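Type III Pentaketide Synthase (Neurospora crassa, PDB 3EUO) probably acts as an acyltransferase of the chalcone/stilbene synthase family, building pentaketides by successive extension of an acyl starter. Local coordinates at residues E75-D80 against L172-S177; M106-C111 against P117-Y122; L339-L342 against D346-A349. All blocks are in the same frame, centred on the assembly; numbering follows the deposited sequence.

Contact 1 (E75-D80 against L172-S177); sequences EVFMSD and LALEVS
Phe77, on helix 70-96, faces the end of strand 168-175, and the backbones come nearest where its CA lies 6.4 Å from the CA of Val176. The phenyl ring carries the whole contact. With CG anti to the backbone N (chi1 -170°), the ring reaches out from the helix and its far end meets Leu174, whose side chain comes from the opposite direction. Phe77 CZ lies 3.5 Å from Leu174 CD2, and the same methyl also touches CE2. Nearer the base of the ring, on the same side of its plane, CD1 rests 3.8 Å from Val176 CG2, the methyl beside the valine's backbone N. Both methyls approach the ring obliquely. Tyr119 meets Phe77 edge-to-face, and Thr110 and Thr112 also touch it, enclosing the ring in the core of the N-terminal domain. Replacing Phe77 with an alanine would probably open a gap beside Leu174 and Val176 and leave the Tyr119 ring without its aromatic neighbour. Away from the strand, Ser79 OG bonds to Asp80 OD2 at 2.6 Å on its anti lone pair. Across the interface itself the chemistry is purely apolar, so the helix is held against the sheet by shape and burial rather than by directional bonds.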
ATOM      1  N   GLU A  75      -1.407  18.178  -3.625  1.00 14.14           N
ATOM      2  CA  GLU A  75      -2.565  18.980  -4.002  1.00 14.51           C
ATOM      3  C   GLU A  75      -2.921  18.800  -5.475  1.00 14.22           C
ATOM      4  O   GLU A  75      -4.095  18.650  -5.813  1.00 14.39           O
ATOM      5  CB  GLU A  75      -2.329  20.449  -3.662  1.00 14.92           C
ATOM      6  CG  GLU A  75      -2.365  20.700  -2.156  1.00 17.14           C
ATOM      7  CD  GLU A  75      -1.776  22.036  -1.741  1.00 21.07           C
ATOM      8  OE1 GLU A  75      -1.243  22.777  -2.600  1.00 21.88           O
ATOM      9  OE2 GLU A  75      -1.851  22.347  -0.533  1.00 23.41           O
ATOM     10  N   VAL A  76      -1.907  18.771  -6.337  1.00 13.75           N
ATOM     11  CA  VAL A  76      -2.118  18.606  -7.780  1.00 14.00           C
ATOM     12  C   VAL A  76      -2.413  17.146  -8.165  1.00 14.20           C
ATOM     13  O   VAL A  76      -3.196  16.886  -9.098  1.00 13.97           O
ATOM     14  CB  VAL A  76      -0.958  19.243  -8.597  1.00 14.14           C
ATOM     15  CG1 VAL A  76      -0.960  18.786 -10.061  1.00 14.79           C
ATOM     16  CG2 VAL A  76      -1.074  20.771  -8.538  1.00 14.23           C
ATOM     17  N   PHE A  77      -1.816  16.200  -7.436  1.00 14.03           N
ATOM     18  CA  PHE A  77      -2.182  14.784  -7.594  1.00 13.77           C
ATOM     19  C   PHE A  77      -3.688  14.623  -7.388  1.00 14.30           C
ATOM     20  O   PHE A  77      -4.369  13.944  -8.162  1.00 14.35           O
ATOM     21  CB  PHE A  77      -1.404  13.901  -6.613  1.00 13.51           C
ATOM     22  CG  PHE A  77      -1.543  12.419  -6.883  1.00 12.23           C
ATOM     23  CD1 PHE A  77      -0.630  11.769  -7.709  1.00 11.71           C
ATOM     24  CD2 PHE A  77      -2.585  11.679  -6.315  1.00 11.57           C
ATOM     25  CE1 PHE A  77      -0.746  10.401  -7.956  1.00 11.50           C
ATOM     26  CE2 PHE A  77      -2.712  10.302  -6.560  1.00 11.50           C
ATOM     27  CZ  PHE A  77      -1.781   9.669  -7.379  1.00 10.39           C
ATOM     28  N   MET A  78      -4.210  15.263  -6.347  1.00 14.26           N
ATOM     29  CA  MET A  78      -5.644  15.194  -6.069  1.00 14.43           C
ATOM     30  C   MET A  78      -6.496  15.963  -7.087  1.00 14.67           C
ATOM     31  O   MET A  78      -7.523  15.444  -7.541  1.00 15.09           O
ATOM     32  CB  MET A  78      -5.936  15.646  -4.639  1.00 14.20           C
ATOM     33  CG  MET A  78      -5.240  14.782  -3.589  1.00 14.28           C
ATOM     34  SD  MET A  78      -5.697  13.017  -3.614  1.00 12.19           S
ATOM     35  CE  MET A  78      -7.425  13.158  -3.288  1.00 16.02           C
ATOM     36  N   SER A  79      -6.066  17.167  -7.470  1.00 14.84           N
ATOM     37  CA  SER A  79      -6.865  17.998  -8.390  1.00 15.08           C
ATOM     38  C   SER A  79      -6.824  17.526  -9.836  1.00 15.23           C
ATOM     39  O   SER A  79      -7.843  17.594 -10.536  1.00 15.30           O
ATOM     40  CB  SER A  79      -6.476  19.481  -8.321  1.00 15.06           C
ATOM     41  OG  SER A  79      -5.152  19.714  -8.777  1.00 15.59           O
ATOM     42  N   ASP A  80      -5.660  17.053 -10.277  1.00 15.40           N
ATOM     43  CA  ASP A  80      -5.436  16.720 -11.692  1.00 15.64           C
ATOM     44  C   ASP A  80      -5.226  15.231 -11.988  1.00 15.31           C
ATOM     45  O   ASP A  80      -5.398  14.801 -13.127  1.00 15.07           O
ATOM     46  CB  ASP A  80      -4.270  17.543 -12.249  1.00 16.18           C
ATOM     47  CG  ASP A  80      -4.627  19.007 -12.408  1.00 18.27           C
ATOM     48  OD1 ASP A  80      -4.668  19.467 -13.562  1.00 20.30           O
ATOM     49  OD2 ASP A  80      -4.895  19.681 -11.386  1.00 19.41           O
ATOM     50  N   LEU A 172      -6.610  -0.542 -10.237  1.00 11.28           N
ATOM     51  CA  LEU A 172      -6.379   0.833 -10.677  1.00 11.08           C
ATOM     52  C   LEU A 172      -4.941   1.301 -10.463  1.00 10.98           C
ATOM     53  O   LEU A 172      -4.371   1.083  -9.400  1.00 11.14           O
ATOM     54  CB  LEU A 172      -7.353   1.782  -9.951  1.00 11.11           C
ATOM     55  CG  LEU A 172      -7.220   3.304 -10.157  1.00 11.63           C
ATOM     56  CD1 LEU A 172      -7.607   3.708 -11.575  1.00 11.74           C
ATOM     57  CD2 LEU A 172      -8.053   4.074  -9.121  1.00 11.20           C
ATOM     58  N   ALA A 173      -4.376   1.953 -11.476  1.00 10.87           N
ATOM     59  CA  ALA A 173      -3.068   2.605 -11.344  1.00 10.78           C
ATOM     60  C   ALA A 173      -3.169   4.061 -11.757  1.00 11.43           C
ATOM     61  O   ALA A 173      -3.758   4.385 -12.795  1.00 11.61           O
ATOM     62  CB  ALA A 173      -2.026   1.892 -12.178  1.00 11.34           C
ATOM     63  N   LEU A 174      -2.615   4.941 -10.931  1.00 11.01           N
ATOM     64  CA  LEU A 174      -2.546   6.356 -11.263  1.00 10.80           C
ATOM     65  C   LEU A 174      -1.158   6.874 -10.926  1.00 10.95           C
ATOM     66  O   LEU A 174      -0.670   6.684  -9.807  1.00 10.65           O
ATOM     67  CB  LEU A 174      -3.626   7.134 -10.499  1.00 10.62           C
ATOM     68  CG  LEU A 174      -3.535   8.665 -10.428  1.00 10.79           C
ATOM     69  CD1 LEU A 174      -3.676   9.325 -11.806  1.00 11.48           C
ATOM     70  CD2 LEU A 174      -4.590   9.204  -9.471  1.00 10.76           C
ATOM     71  N   GLU A 175      -0.527   7.538 -11.891  1.00 11.13           N
ATOM     72  CA  GLU A 175       0.784   8.138 -11.660  1.00 11.23           C
ATOM     73  C   GLU A 175       0.816   9.537 -12.242  1.00 11.28           C
ATOM     74  O   GLU A 175       0.360   9.757 -13.363  1.00 11.13           O
ATOM     75  CB  GLU A 175       1.920   7.293 -12.261  1.00 11.15           C
ATOM     76  CG  GLU A 175       1.959   5.829 -11.796  1.00 12.52           C
ATOM     77  CD  GLU A 175       2.434   5.628 -10.359  1.00 13.71           C
ATOM     78  OE1 GLU A 175       2.690   6.612  -9.624  1.00 12.37           O
ATOM     79  OE2 GLU A 175       2.551   4.449  -9.957  1.00 12.50           O
ATOM     80  N   VAL A 176       1.296  10.479 -11.440  1.00 11.10           N
ATOM     81  CA  VAL A 176       1.574  11.840 -11.900  1.00 11.59           C
ATOM     82  C   VAL A 176       3.045  12.109 -11.588  1.00 11.82           C
ATOM     83  O   VAL A 176       3.403  12.450 -10.455  1.00 12.47           O
ATOM     84  CB  VAL A 176       0.671  12.896 -11.219  1.00 11.50           C
ATOM     85  CG1 VAL A 176       1.005  14.305 -11.732  1.00 12.73           C
ATOM     86  CG2 VAL A 176      -0.813  12.580 -11.457  1.00 11.77           C
ATOM     87  N   SER A 177       3.893  11.926 -12.592  1.00 12.09           N
ATOM     88  CA  SER A 177       5.335  12.049 -12.418  1.00 12.73           C
ATOM     89  C   SER A 177       5.893  13.367 -12.955  1.00 12.75           C
ATOM     90  O   SER A 177       6.946  13.823 -12.503  1.00 12.94           O
ATOM     91  CB  SER A 177       6.034  10.897 -13.134  1.00 13.30           C
ATOM     92  OG  SER A 177       5.774  10.962 -14.524  1.00 13.88           O
TER

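Contact 2 (M106-C111 against P117-Y122); sequences MVSTTC and PGYDHY
Met106 opens the contact on strand 105-109 by laying its sulfur beside the start of helix 119-127: SD is 3.9 Å from Asp120 O and also approaches that residue's CB. Two residues on, Ser108 again faces the helix. Its OG lies 3.5 Å from Asp120 CB and shares a water with the carboxylate: the water is 2.8 Å from Ser108 OG and donates to Asp120 OD2 at 2.7 Å. The link thus gives both buried polar groups a partner. Thr109 turns its side chain away but offers its carbonyl, to which Tyr119 OH donates a 2.8 Å hydrogen bond. The oxygen lies at the ring's edge, while the hydroxyl stands 48° out of the carbonyl plane. Tyr119 has its ring swung between its own backbone N and carbonyl carbon (chi1 87°), which sends the phenol across toward the strand, its hydroxyl ending at Thr109 O. Thr110 follows with CG2 3.5 Å from Tyr119 CE2, crossing the ring obliquely, whereas its OG1 is engaged by Leu174 O on the neighbouring strand. Gly368 of the second subunit packs on Pro117. Strand 105-109 and helix 119-127 are the first two elements of a beta-alpha-beta unit completed by strand 134-138, within the thiolase-like fold.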
ATOM      1  N   MET A 106     -11.295  -3.190  -4.354  1.00 11.89           N
ATOM      2  CA  MET A 106     -10.528  -2.251  -5.160  1.00 10.88           C
ATOM      3  C   MET A 106      -9.059  -2.497  -4.820  1.00 11.10           C
ATOM      4  O   MET A 106      -8.708  -2.579  -3.644  1.00 11.48           O
ATOM      5  CB  MET A 106     -10.941  -0.813  -4.822  1.00 11.21           C
ATOM      6  CG  MET A 106     -10.304   0.287  -5.662  1.00 12.37           C
ATOM      7  SD  MET A 106     -11.043   1.897  -5.217  1.00  7.38           S
ATOM      8  CE  MET A 106     -12.322   2.076  -6.431  1.00 18.15           C
ATOM      9  N   VAL A 107      -8.217  -2.682  -5.833  1.00 11.10           N
ATOM     10  CA  VAL A 107      -6.763  -2.768  -5.608  1.00 11.20           C
ATOM     11  C   VAL A 107      -6.115  -1.661  -6.421  1.00 11.80           C
ATOM     12  O   VAL A 107      -6.150  -1.699  -7.650  1.00 12.23           O
ATOM     13  CB  VAL A 107      -6.152  -4.139  -6.006  1.00 11.29           C
ATOM     14  CG1 VAL A 107      -4.650  -4.162  -5.707  1.00 11.77           C
ATOM     15  CG2 VAL A 107      -6.838  -5.281  -5.265  1.00 10.79           C
ATOM     16  N   SER A 108      -5.532  -0.684  -5.731  1.00 11.30           N
ATOM     17  CA  SER A 108      -4.990   0.514  -6.373  1.00 11.73           C
ATOM     18  C   SER A 108      -3.504   0.628  -6.131  1.00 11.15           C
ATOM     19  O   SER A 108      -2.987   0.106  -5.150  1.00 11.14           O
ATOM     20  CB  SER A 108      -5.680   1.781  -5.846  1.00 11.43           C
ATOM     21  OG  SER A 108      -7.086   1.695  -6.012  1.00 12.88           O
ATOM     22  N   THR A 109      -2.821   1.334  -7.020  1.00 11.68           N
ATOM     23  CA  THR A 109      -1.396   1.571  -6.831  1.00 11.69           C
ATOM     24  C   THR A 109      -1.017   2.978  -7.278  1.00 11.61           C
ATOM     25  O   THR A 109      -1.665   3.565  -8.150  1.00 11.99           O
ATOM     26  CB  THR A 109      -0.548   0.481  -7.537  1.00 12.12           C
ATOM     27  OG1 THR A 109       0.829   0.592  -7.147  1.00 13.23           O
ATOM     28  CG2 THR A 109      -0.672   0.562  -9.043  1.00 12.35           C
ATOM     29  N   THR A 110       0.011   3.520  -6.632  1.00 11.20           N
ATOM     30  CA  THR A 110       0.698   4.733  -7.078  1.00 10.66           C
ATOM     31  C   THR A 110       2.026   4.831  -6.344  1.00 11.00           C
ATOM     32  O   THR A 110       2.142   4.354  -5.221  1.00 11.16           O
ATOM     33  CB  THR A 110      -0.128   6.027  -6.836  1.00 10.52           C
ATOM     34  OG1 THR A 110       0.530   7.137  -7.469  1.00 11.23           O
ATOM     35  CG2 THR A 110      -0.307   6.322  -5.334  1.00 10.76           C
ATOM     36  N   CYS A 111       3.031   5.426  -6.976  1.00 11.37           N
ATOM     37  CA  CYS A 111       4.253   5.757  -6.239  1.00 11.70           C
ATOM     38  C   CYS A 111       4.498   7.265  -6.236  1.00 11.96           C
ATOM     39  O   CYS A 111       5.551   7.718  -5.790  1.00 12.50           O
ATOM     40  CB  CYS A 111       5.458   5.006  -6.807  1.00 12.21           C
ATOM     41  SG  CYS A 111       5.845   5.471  -8.495  1.00 13.36           S
ATOM     42  N   PRO A 117      -6.651   9.910   4.277  1.00 12.38           N
ATOM     43  CA  PRO A 117      -6.990   8.750   3.425  1.00 12.04           C
ATOM     44  C   PRO A 117      -6.220   8.731   2.106  1.00 12.19           C
ATOM     45  O   PRO A 117      -5.893   9.798   1.562  1.00 11.21           O
ATOM     46  CB  PRO A 117      -8.493   8.932   3.144  1.00 12.31           C
ATOM     47  CG  PRO A 117      -8.982   9.888   4.189  1.00 13.06           C
ATOM     48  CD  PRO A 117      -7.823  10.759   4.557  1.00 12.23           C
ATOM     49  N   GLY A 118      -5.933   7.530   1.604  1.00 11.96           N
ATOM     50  CA  GLY A 118      -5.278   7.366   0.298  1.00 12.03           C
ATOM     51  C   GLY A 118      -6.172   7.780  -0.855  1.00 12.32           C
ATOM     52  O   GLY A 118      -7.396   7.934  -0.690  1.00 12.31           O
ATOM     53  N   TYR A 119      -5.571   7.959  -2.028  1.00 12.31           N
ATOM     54  CA  TYR A 119      -6.296   8.519  -3.172  1.00 12.11           C
ATOM     55  C   TYR A 119      -7.434   7.621  -3.613  1.00 11.93           C
ATOM     56  O   TYR A 119      -8.427   8.101  -4.170  1.00 11.84           O
ATOM     57  CB  TYR A 119      -5.349   8.827  -4.347  1.00 12.42           C
ATOM     58  CG  TYR A 119      -5.076   7.673  -5.299  1.00 12.29           C
ATOM     59  CD1 TYR A 119      -5.903   7.448  -6.411  1.00 13.50           C
ATOM     60  CD2 TYR A 119      -3.980   6.819  -5.104  1.00 12.88           C
ATOM     61  CE1 TYR A 119      -5.654   6.398  -7.297  1.00 14.33           C
ATOM     62  CE2 TYR A 119      -3.721   5.756  -5.993  1.00 12.22           C
ATOM     63  CZ  TYR A 119      -4.560   5.555  -7.081  1.00 13.32           C
ATOM     64  OH  TYR A 119      -4.312   4.524  -7.952  1.00 12.19           O
ATOM     65  N   ASP A 120      -7.292   6.320  -3.349  1.00 11.99           N
ATOM     66  CA  ASP A 120      -8.308   5.351  -3.720  1.00 11.90           C
ATOM     67  C   ASP A 120      -9.653   5.655  -3.067  1.00 11.97           C
ATOM     68  O   ASP A 120     -10.705   5.449  -3.681  1.00 12.19           O
ATOM     69  CB  ASP A 120      -7.848   3.912  -3.436  1.00 12.11           C
ATOM     70  CG  ASP A 120      -7.502   3.659  -1.973  1.00 13.27           C
ATOM     71  OD1 ASP A 120      -7.113   4.606  -1.252  1.00 15.45           O
ATOM     72  OD2 ASP A 120      -7.609   2.481  -1.552  1.00 13.66           O
ATOM     73  N   HIS A 121      -9.612   6.142  -1.829  1.00 11.55           N
ATOM     74  CA  HIS A 121     -10.833   6.560  -1.151  1.00 12.15           C
ATOM     75  C   HIS A 121     -11.640   7.554  -1.983  1.00 12.12           C
ATOM     76  O   HIS A 121     -12.851   7.376  -2.192  1.00 12.27           O
ATOM     77  CB  HIS A 121     -10.528   7.187   0.205  1.00 11.91           C
ATOM     78  CG  HIS A 121     -11.746   7.743   0.872  1.00 12.72           C
ATOM     79  ND1 HIS A 121     -12.137   9.059   0.734  1.00 13.76           N
ATOM     80  CD2 HIS A 121     -12.696   7.143   1.625  1.00 11.35           C
ATOM     81  CE1 HIS A 121     -13.265   9.249   1.393  1.00 12.45           C
ATOM     82  NE2 HIS A 121     -13.622   8.104   1.948  1.00 14.30           N
ATOM     83  N   TYR A 122     -10.960   8.595  -2.454  1.00 12.34           N
ATOM     84  CA  TYR A 122     -11.600   9.689  -3.186  1.00 12.91           C
ATOM     85  C   TYR A 122     -12.127   9.205  -4.538  1.00 13.07           C
ATOM     86  O   TYR A 122     -13.241   9.567  -4.947  1.00 13.05           O
ATOM     87  CB  TYR A 122     -10.634  10.867  -3.338  1.00 13.68           C
ATOM     88  CG  TYR A 122     -10.195  11.431  -2.003  1.00 13.67           C
ATOM     89  CD1 TYR A 122     -10.872  12.507  -1.421  1.00 15.36           C
ATOM     90  CD2 TYR A 122      -9.115  10.880  -1.314  1.00 15.63           C
ATOM     91  CE1 TYR A 122     -10.475  13.027  -0.183  1.00 15.14           C
ATOM     92  CE2 TYR A 122      -8.709  11.392  -0.075  1.00 14.90           C
ATOM     93  CZ  TYR A 122      -9.396  12.461   0.478  1.00 15.95           C
ATOM     94  OH  TYR A 122      -8.993  12.962   1.701  1.00 16.38           O
TER
HETATM   95  O   HOH W   1      -7.796   0.658  -3.535  1.00 12.26           O

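Contact 3 (L339-L342 against D346-A349); sequences LNRL and DMDA
Arg341 and Met347 make the close-packed part of this junction between helices 334-342 and 345-348. Met347 CG sits 3.2 Å from Arg341 O, and the thioether chain, bent at chi2 (-60°) and again at chi3, brings CE over one face of the guanidinium, 3.5 Å from Arg341 NH2 and offset toward the rim. Met347 CB also fills the space beside the carbonyl oxygen of Leu342. The exposed side belongs to Asp346, which forms a salt bridge with Arg341 although the carboxylate and guanidinium planes stand 76° apart. The straightest of its bonds runs from Arg341 NH1 to the syn lone pair of Asp346 OD2 at 3.1 Å, nearly in the guanidinium plane; NH2 adds a weak one to the same oxygen. Asp322 and Glu344 also form salt bridges with Arg341. Farther along, a single water bridges the helices, donating to Leu342 O at 2.8 Å and to Asp348 OD1 at 2.7 Å, while that carboxylate pairs with Arg378 of strand 370-378. Arg341 therefore joins the two helices in two ways, through Met347 over one face and the salt bridge to Asp346, while Asp322 ties it to helix 318-327; the carboxylates gathered round it would probably stabilise its positive charge.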
ATOM      1  N   LEU A 339      -2.210  -3.217 -22.454  1.00 14.89           N
ATOM      2  CA  LEU A 339      -3.231  -4.256 -22.640  1.00 14.97           C
ATOM      3  C   LEU A 339      -4.514  -3.754 -23.317  1.00 15.18           C
ATOM      4  O   LEU A 339      -5.137  -4.485 -24.114  1.00 15.10           O
ATOM      5  CB  LEU A 339      -3.558  -4.950 -21.316  1.00 14.99           C
ATOM      6  CG  LEU A 339      -2.463  -5.860 -20.765  1.00 15.88           C
ATOM      7  CD1 LEU A 339      -2.803  -6.209 -19.335  1.00 16.22           C
ATOM      8  CD2 LEU A 339      -2.318  -7.126 -21.612  1.00 16.97           C
ATOM      9  N   ASN A 340      -4.899  -2.514 -23.011  1.00 14.84           N
ATOM     10  CA  ASN A 340      -6.040  -1.882 -23.660  1.00 15.48           C
ATOM     11  C   ASN A 340      -5.753  -1.647 -25.145  1.00 15.50           C
ATOM     12  O   ASN A 340      -6.573  -1.954 -26.012  1.00 15.39           O
ATOM     13  CB  ASN A 340      -6.377  -0.558 -22.963  1.00 15.40           C
ATOM     14  CG  ASN A 340      -7.679   0.054 -23.459  1.00 16.98           C
ATOM     15  OD1 ASN A 340      -8.688  -0.637 -23.609  1.00 18.35           O
ATOM     16  ND2 ASN A 340      -7.658   1.356 -23.710  1.00 17.04           N
ATOM     17  N   ARG A 341      -4.572  -1.112 -25.432  1.00 15.63           N
ATOM     18  CA  ARG A 341      -4.200  -0.796 -26.812  1.00 15.98           C
ATOM     19  C   ARG A 341      -4.015  -2.060 -27.655  1.00 16.25           C
ATOM     20  O   ARG A 341      -4.355  -2.069 -28.840  1.00 16.17           O
ATOM     21  CB  ARG A 341      -2.934   0.067 -26.836  1.00 16.23           C
ATOM     22  CG  ARG A 341      -2.455   0.496 -28.224  1.00 16.83           C
ATOM     23  CD  ARG A 341      -3.274   1.647 -28.798  1.00 18.13           C
ATOM     24  NE  ARG A 341      -2.631   2.195 -29.991  1.00 19.25           N
ATOM     25  CZ  ARG A 341      -3.199   2.294 -31.189  1.00 20.44           C
ATOM     26  NH1 ARG A 341      -4.453   1.909 -31.377  1.00 21.16           N
ATOM     27  NH2 ARG A 341      -2.512   2.803 -32.202  1.00 21.12           N
ATOM     28  N   LEU A 342      -3.489  -3.120 -27.044  1.00 16.41           N
ATOM     29  CA  LEU A 342      -3.205  -4.370 -27.759  1.00 16.96           C
ATOM     30  C   LEU A 342      -4.430  -4.927 -28.471  1.00 17.40           C
ATOM     31  O   LEU A 342      -4.319  -5.483 -29.565  1.00 17.39           O
ATOM     32  CB  LEU A 342      -2.625  -5.423 -26.806  1.00 17.29           C
ATOM     33  CG  LEU A 342      -2.198  -6.781 -27.381  1.00 17.23           C
ATOM     34  CD1 LEU A 342      -1.074  -6.640 -28.397  1.00 17.16           C
ATOM     35  CD2 LEU A 342      -1.793  -7.731 -26.263  1.00 16.96           C
ATOM     36  N   ASP A 346      -6.104  -1.447 -34.975  1.00 25.52           N
ATOM     37  CA  ASP A 346      -4.873  -1.057 -35.666  1.00 25.86           C
ATOM     38  C   ASP A 346      -3.640  -1.771 -35.113  1.00 25.28           C
ATOM     39  O   ASP A 346      -2.609  -1.862 -35.785  1.00 25.20           O
ATOM     40  CB  ASP A 346      -4.698   0.468 -35.757  1.00 26.73           C
ATOM     41  CG  ASP A 346      -4.772   1.148 -34.419  1.00 28.41           C
ATOM     42  OD1 ASP A 346      -4.725   0.445 -33.388  1.00 31.78           O
ATOM     43  OD2 ASP A 346      -4.879   2.396 -34.396  1.00 31.36           O
ATOM     44  N   MET A 347      -3.756  -2.305 -33.898  1.00 24.35           N
ATOM     45  CA  MET A 347      -2.720  -3.191 -33.374  1.00 23.64           C
ATOM     46  C   MET A 347      -2.820  -4.594 -33.996  1.00 23.88           C
ATOM     47  O   MET A 347      -1.796  -5.188 -34.346  1.00 23.34           O
ATOM     48  CB  MET A 347      -2.716  -3.219 -31.837  1.00 22.83           C
ATOM     49  CG  MET A 347      -2.145  -1.933 -31.179  1.00 21.10           C
ATOM     50  SD  MET A 347      -0.432  -1.491 -31.576  1.00 12.65           S
ATOM     51  CE  MET A 347      -0.677  -0.161 -32.758  1.00 18.21           C
ATOM     52  N   ASP A 348      -4.045  -5.101 -34.170  1.00 24.43           N
ATOM     53  CA  ASP A 348      -4.255  -6.373 -34.877  1.00 25.32           C
ATOM     54  C   ASP A 348      -3.534  -6.362 -36.226  1.00 25.86           C
ATOM     55  O   ASP A 348      -2.977  -7.380 -36.647  1.00 26.30           O
ATOM     56  CB  ASP A 348      -5.749  -6.666 -35.088  1.00 25.23           C
ATOM     57  CG  ASP A 348      -6.498  -6.942 -33.783  1.00 25.70           C
ATOM     58  OD1 ASP A 348      -5.853  -7.137 -32.727  1.00 25.60           O
ATOM     59  OD2 ASP A 348      -7.747  -6.968 -33.818  1.00 24.68           O
ATOM     60  N   ALA A 349      -3.525  -5.194 -36.867  1.00 26.51           N
ATOM     61  CA  ALA A 349      -2.919  -5.002 -38.195  1.00 26.92           C
ATOM     62  C   ALA A 349      -1.396  -5.123 -38.209  1.00 27.23           C
ATOM     63  O   ALA A 349      -0.792  -5.317 -39.267  1.00 27.46           O
ATOM     64  CB  ALA A 349      -3.349  -3.655 -38.780  1.00 27.18           C
TER
HETATM   65  O   HOH W   2      -3.344  -6.959 -31.687  1.00 17.45           O

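Overall arrangement
Contacts 1 and 2 are neighbours, their centres about 10 Å apart, and both build on the large mixed sheet, in which strands 105-109 and 168-175 lie side by side. Contact 2 is nested in the chain between the two segments of contact 1, and helices 70-96 and 119-127 pack on neighbouring strands of the N-terminal part of the chain. Contact 3 comes later in the chain, in the C-terminal domain, with its centre about 26 Å from that of contact 1 and 28 Å from that of contact 2. It joins two short consecutive helices beside strand 370-378 of the same sheet, which thus runs through both halves of this thiolase-like fold.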